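Local coordinates for protein proline iminopeptidase (Streptomyces halstedii, PDB 3WMR) that is an amidohydrolase of the alpha/beta hydrolase fold with a hydrophobic tunnel for polyketide substrates, and probably releases N-terminal proline from peptides, at residues K24-F29 with R33-V38; D80-G83 with S87-L90. All blocks are in the same frame, centred on the assembly; numbering follows the deposited sequence.

Interaction 1 of 2, residues K24-F29 with R33-V38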
loop_
_atom_site.group_PDB
_atom_site.type_symbol
_atom_site.label_atom_id
_atom_site.label_comp_id
_atom_site.label_asym_id
_atom_site.label_seq_id
_atom_site.Cartn_x
_atom_site.Cartn_y
_atom_site.Cartn_z
ATOM N N LYS A 24 -13.700 -13.646 -9.552
ATOM C CA LYS A 24 -13.550 -12.197 -9.687
ATOM C C LYS A 24 -14.876 -11.546 -10.046
ATOM O O LYS A 24 -15.774 -12.195 -10.571
ATOM C CB LYS A 24 -12.507 -11.855 -10.742
ATOM C CG LYS A 24 -12.910 -12.225 -12.161
ATOM C CD LYS A 24 -11.903 -11.724 -13.186
ATOM C CE LYS A 24 -10.529 -12.334 -12.955
ATOM N NZ LYS A 24 -9.614 -12.161 -14.118
ATOM N N GLY A 25 -14.987 -10.253 -9.780
ATOM C CA GLY A 25 -16.215 -9.520 -10.046
ATOM C C GLY A 25 -16.264 -8.275 -9.200
ATOM O O GLY A 25 -15.220 -7.746 -8.808
ATOM N N THR A 26 -17.473 -7.796 -8.927
ATOM C CA THR A 26 -17.659 -6.674 -8.018
ATOM C C THR A 26 -18.659 -7.025 -6.937
ATOM O O THR A 26 -19.426 -7.973 -7.068
ATOM C CB THR A 26 -18.151 -5.396 -8.736
ATOM O OG1 THR A 26 -19.460 -5.608 -9.284
ATOM C CG2 THR A 26 -17.184 -4.988 -9.837
ATOM N N VAL A 27 -18.638 -6.246 -5.868
ATOM C CA VAL A 27 -19.660 -6.319 -4.841
ATOM C C VAL A 27 -20.245 -4.916 -4.688
ATOM O O VAL A 27 -19.543 -3.929 -4.920
ATOM C CB VAL A 27 -19.095 -6.865 -3.504
ATOM C CG1 VAL A 27 -18.446 -8.229 -3.725
ATOM C CG2 VAL A 27 -18.092 -5.901 -2.876
ATOM N N PRO A 28 -21.539 -4.813 -4.334
ATOM C CA PRO A 28 -22.091 -3.473 -4.138
ATOM C C PRO A 28 -21.522 -2.849 -2.869
ATOM O O PRO A 28 -21.393 -3.522 -1.849
ATOM C CB PRO A 28 -23.595 -3.725 -3.994
ATOM C CG PRO A 28 -23.679 -5.105 -3.431
ATOM C CD PRO A 28 -22.526 -5.867 -4.029
ATOM N N PHE A 29 -21.135 -1.586 -2.968
ATOM C CA PHE A 29 -20.720 -0.795 -1.830
ATOM C C PHE A 29 -21.632 0.416 -1.862
ATOM O O PHE A 29 -21.366 1.394 -2.573
ATOM C CB PHE A 29 -19.241 -0.401 -1.944
ATOM C CG PHE A 29 -18.779 0.564 -0.879
ATOM C CD1 PHE A 29 -19.198 0.431 0.446
ATOM C CD2 PHE A 29 -17.893 1.589 -1.195
ATOM C CE1 PHE A 29 -18.767 1.308 1.417
ATOM C CE2 PHE A 29 -17.457 2.470 -0.223
ATOM C CZ PHE A 29 -17.897 2.331 1.082
ATOM N N ARG A 33 -19.679 0.295 -6.806
ATOM C CA ARG A 33 -19.163 -1.072 -6.915
ATOM C C ARG A 33 -17.683 -1.142 -6.504
ATOM O O ARG A 33 -16.899 -0.249 -6.845
ATOM C CB ARG A 33 -19.279 -1.568 -8.359
ATOM C CG ARG A 33 -20.644 -1.382 -9.013
ATOM C CD ARG A 33 -21.725 -2.245 -8.385
ATOM N NE ARG A 33 -21.396 -3.667 -8.457
ATOM C CZ ARG A 33 -22.156 -4.642 -7.971
ATOM N NH1 ARG A 33 -23.315 -4.365 -7.386
ATOM N NH2 ARG A 33 -21.755 -5.903 -8.071
ATOM N N THR A 34 -17.309 -2.211 -5.800
ATOM C CA THR A 34 -15.908 -2.499 -5.465
ATOM C C THR A 34 -15.482 -3.769 -6.181
ATOM O O THR A 34 -16.108 -4.809 -5.999
ATOM C CB THR A 34 -15.716 -2.725 -3.950
ATOM O OG1 THR A 34 -16.089 -1.548 -3.233
ATOM C CG2 THR A 34 -14.264 -3.078 -3.620
ATOM N N TRP A 35 -14.407 -3.692 -6.961
ATOM C CA TRP A 35 -13.897 -4.832 -7.725
ATOM C C TRP A 35 -12.889 -5.648 -6.928
ATOM O O TRP A 35 -12.003 -5.089 -6.270
ATOM C CB TRP A 35 -13.224 -4.360 -9.013
ATOM C CG TRP A 35 -12.800 -5.486 -9.919
ATOM C CD1 TRP A 35 -13.543 -6.060 -10.926
ATOM C CD2 TRP A 35 -11.548 -6.185 -9.897
ATOM N NE1 TRP A 35 -12.828 -7.077 -11.520
ATOM C CE2 TRP A 35 -11.598 -7.168 -10.916
ATOM C CE3 TRP A 35 -10.388 -6.079 -9.119
ATOM C CZ2 TRP A 35 -10.533 -8.040 -11.170
ATOM C CZ3 TRP A 35 -9.333 -6.940 -9.372
ATOM C CH2 TRP A 35 -9.415 -7.918 -10.391
ATOM N N TYR A 36 -13.001 -6.973 -7.037
ATOM C CA TYR A 36 -12.153 -7.911 -6.290
ATOM C C TYR A 36 -11.751 -9.115 -7.135
ATOM O O TYR A 36 -12.289 -9.363 -8.216
ATOM C CB TYR A 36 -12.895 -8.418 -5.043
ATOM C CG TYR A 36 -13.964 -9.435 -5.394
ATOM C CD1 TYR A 36 -15.244 -9.024 -5.755
ATOM C CD2 TYR A 36 -13.682 -10.801 -5.412
ATOM C CE1 TYR A 36 -16.220 -9.940 -6.111
ATOM C CE2 TYR A 36 -14.652 -11.725 -5.767
ATOM C CZ TYR A 36 -15.919 -11.285 -6.115
ATOM O OH TYR A 36 -16.897 -12.177 -6.460
ATOM N N ARG A 37 -10.834 -9.893 -6.588
ATOM C CA ARG A 37 -10.388 -11.140 -7.196
ATOM C C ARG A 37 -9.853 -12.070 -6.089
ATOM O O ARG A 37 -9.080 -11.633 -5.225
ATOM C CB ARG A 37 -9.315 -10.807 -8.242
ATOM C CG ARG A 37 -8.174 -11.794 -8.366
ATOM C CD ARG A 37 -6.836 -11.102 -8.537
ATOM N NE ARG A 37 -6.238 -11.395 -9.831
ATOM C CZ ARG A 37 -5.546 -12.493 -10.135
ATOM N NH1 ARG A 37 -5.336 -13.456 -9.249
ATOM N NH2 ARG A 37 -5.053 -12.620 -11.354
ATOM N N VAL A 38 -10.262 -13.338 -6.116
ATOM C CA VAL A 38 -9.743 -14.348 -5.194
ATOM C C VAL A 38 -8.848 -15.321 -5.946
ATOM O O VAL A 38 -9.185 -15.774 -7.056
ATOM C CB VAL A 38 -10.873 -15.149 -4.514
ATOM C CG1 VAL A 38 -10.291 -16.162 -3.539
ATOM C CG2 VAL A 38 -11.855 -14.218 -3.808
#
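Thr26 and Arg33 meet diagonally across one face of an antiparallel beta hairpin, whose strands 24-29 and 33-38 form one edge of the alpha/beta hydrolase sheet, 24-29 being the outermost strand. The strands run at 150° to each other, and reciprocal backbone hydrogen bonds join the Gly25-Tyr36 and Val27-Thr34 pairs. Arg33 shows how a long side chain can fold back over such a frame. Its CB lies 4.0 Å from Thr26 CB; bends at chi2 and chi3 then turn the chain toward the partner strand, and CD comes alongside Thr26 OG1. At the end, NE and NH2 grip that single hydroxyl side-on, NE to OG1 at 2.9 Å and NH2 to OG1 at 2.6 Å, with the oxygen exactly in the guanidinium plane. One face of the guanidinium rests on backbone, CZ standing 3.7 Å from Pro28 N, while NH1 reaches Pro28 CB at 3.5 Å. Thr26 presents OG1 to this clamp because its chi1 of 65° sets the hydroxyl between backbone N and carbonyl carbon, and the same torsion carries CG2 to the edge of the Trp35 indole. A valine in its place would probably leave NE and NH2 without their shared acceptor and the guanidinium freer to swing off Pro28.

On the other face of the hairpin, Val27 CG1 meets Tyr36 CE1 at 3.7 Å, and the Thr34 hydroxyl is hydrogen-bonded to Glu106 of helix 100-113. The Tyr36 ring lies over the backbone of Gly25, whose backbone angles would jam any side chain against the preceding carbonyl. That glycine's own carbonyl, hydrogen-bonded to Tyr36 N, also lies over one face of the Trp35 indole, with Gly25 O 3.2 Å from Trp35 CD1.

Interaction 2 of 2, residues D80-G83 with S87-L90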
loop_
_atom_site.group_PDB
_atom_site.type_symbol
_atom_site.label_atom_id
_atom_site.label_comp_id
_atom_site.label_asym_id
_atom_site.label_seq_id
_atom_site.Cartn_x
_atom_site.Cartn_y
_atom_site.Cartn_z
ATOM N N ASP A 80 -9.448 -3.582 -5.870
ATOM C CA ASP A 80 -9.235 -2.185 -6.225
ATOM C C ASP A 80 -10.138 -1.347 -5.369
ATOM O O ASP A 80 -11.348 -1.525 -5.377
ATOM C CB ASP A 80 -9.594 -1.911 -7.679
ATOM C CG ASP A 80 -8.617 -2.517 -8.648
ATOM O OD1 ASP A 80 -7.464 -2.819 -8.268
ATOM O OD2 ASP A 80 -9.023 -2.682 -9.803
ATOM N N GLN A 81 -9.542 -0.435 -4.624
ATOM C CA GLN A 81 -10.285 0.520 -3.822
ATOM C C GLN A 81 -11.121 1.475 -4.685
ATOM O O GLN A 81 -10.844 1.683 -5.865
ATOM C CB GLN A 81 -9.315 1.268 -2.902
ATOM C CG GLN A 81 -8.715 0.332 -1.860
ATOM C CD GLN A 81 -7.419 0.829 -1.253
ATOM O OE1 GLN A 81 -7.279 2.009 -0.929
ATOM N NE2 GLN A 81 -6.480 -0.093 -1.042
ATOM N N LEU A 82 -12.162 2.038 -4.088
ATOM C CA LEU A 82 -13.094 2.892 -4.829
ATOM C C LEU A 82 -12.360 4.068 -5.436
ATOM O O LEU A 82 -11.558 4.705 -4.768
ATOM C CB LEU A 82 -14.195 3.416 -3.914
ATOM C CG LEU A 82 -15.306 4.238 -4.581
ATOM C CD1 LEU A 82 -16.178 3.345 -5.455
ATOM C CD2 LEU A 82 -16.153 4.954 -3.537
ATOM N N GLY A 83 -12.662 4.356 -6.698
ATOM C CA GLY A 83 -12.104 5.507 -7.396
ATOM C C GLY A 83 -11.158 5.128 -8.519
ATOM O O GLY A 83 -10.887 5.950 -9.402
ATOM N N SER A 87 -13.127 -0.773 -9.869
ATOM C CA SER A 87 -14.196 -0.215 -9.039
ATOM C C SER A 87 -14.793 1.022 -9.704
ATOM O O SER A 87 -14.311 1.457 -10.739
ATOM C CB SER A 87 -13.655 0.103 -7.645
ATOM O OG SER A 87 -13.096 -1.076 -7.070
ATOM N N THR A 88 -15.850 1.576 -9.113
ATOM C CA THR A 88 -16.502 2.763 -9.664
ATOM C C THR A 88 -15.525 3.949 -9.680
ATOM O O THR A 88 -14.894 4.256 -8.667
ATOM C CB THR A 88 -17.769 3.149 -8.857
ATOM O OG1 THR A 88 -18.593 1.992 -8.659
ATOM C CG2 THR A 88 -18.589 4.226 -9.578
ATOM N N HIS A 89 -15.395 4.589 -10.841
ATOM C CA HIS A 89 -14.639 5.835 -10.974
ATOM C C HIS A 89 -15.566 6.999 -10.700
ATOM O O HIS A 89 -16.705 6.998 -11.144
ATOM C CB HIS A 89 -14.041 5.954 -12.369
ATOM C CG HIS A 89 -13.006 4.918 -12.652
ATOM N ND1 HIS A 89 -11.687 5.229 -12.889
ATOM C CD2 HIS A 89 -13.088 3.569 -12.695
ATOM C CE1 HIS A 89 -11.002 4.117 -13.081
ATOM N NE2 HIS A 89 -11.831 3.095 -12.971
ATOM N N LEU A 90 -15.081 7.973 -9.938
ATOM C CA LEU A 90 -15.852 9.164 -9.614
ATOM C C LEU A 90 -14.993 10.406 -9.869
ATOM O O LEU A 90 -14.632 11.117 -8.930
ATOM C CB LEU A 90 -16.316 9.127 -8.155
ATOM C CG LEU A 90 -17.147 7.924 -7.697
ATOM C CD1 LEU A 90 -16.309 6.661 -7.574
ATOM C CD2 LEU A 90 -17.814 8.221 -6.358
HETATM O O HOH W 1 -12.442 8.328 -9.865
#
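Asp80 and Ser87 open a buried loop-to-loop contact, made where the chain leaves strand 76-80, turns through three residues and then runs on beside itself in nearly the same direction before helix 100-113. It illustrates how a segment without regular structure can be fixed by a few specific bonds. Ser87 OG, anti to its own carbonyl carbon (chi1 -57°), donates a very short hydrogen bond to Asp80 O, 2.5 Å away. Further along, Gly83 N gives a bent bond to Thr88 O at 3.0 Å, with an N-H...O angle of 130°. A water completes the closure: it donates to Gly83 O and accepts from Leu90 N, at 2.7 Å from that nitrogen.

Apolar groups pack beside these polar links. The CD1 branch of Leu82 lies 3.8 Å from Thr88 CB, the two side chains side by side and pointing the same way, whereas Leu90 crosses Leu82 at about a right angle, their CD1 atoms 3.9 Å apart. One face of the His89 imidazole lies over the carbonyl carbon of Gly83, and its NE2 is hydrogen-bonded to Gly85 O within the turn. The Asp80 carboxylate accepts a hydrogen bond from Gly86 N, in the turn between the segments.

Helix 100-113 borders this loop through Glu106, hydrogen-bonded to Leu82 N, and Leu102, against the Leu82 side chain; on strand 32-39, Tyr32 packs against Leu82, Thr88 and Leu90.

Overall arrangement
Interactions 1 and 2 have centres 10 Å apart and follow one another along the chain, yet they are joined directly. Probable hydrogen bonds run from Arg33 N to Thr88 OG1, at 2.7 Å, and from Trp35 N to Ser87 OG, at 2.9 Å, so the loop holds the inner strand of the hairpin. Interaction 1 lies away from the predicted catalytic residues. Interaction 2 comes closer: the side chain of Gln81 is about 9 Å from that of Ser126, the predicted nucleophile, and about 13 Å from the bound 1-ethoxy-2-(2-ethoxyethoxy)ethane. Gln81 OE1 is hydrogen-bonded to NE1 of Trp127, the residue directly after that serine.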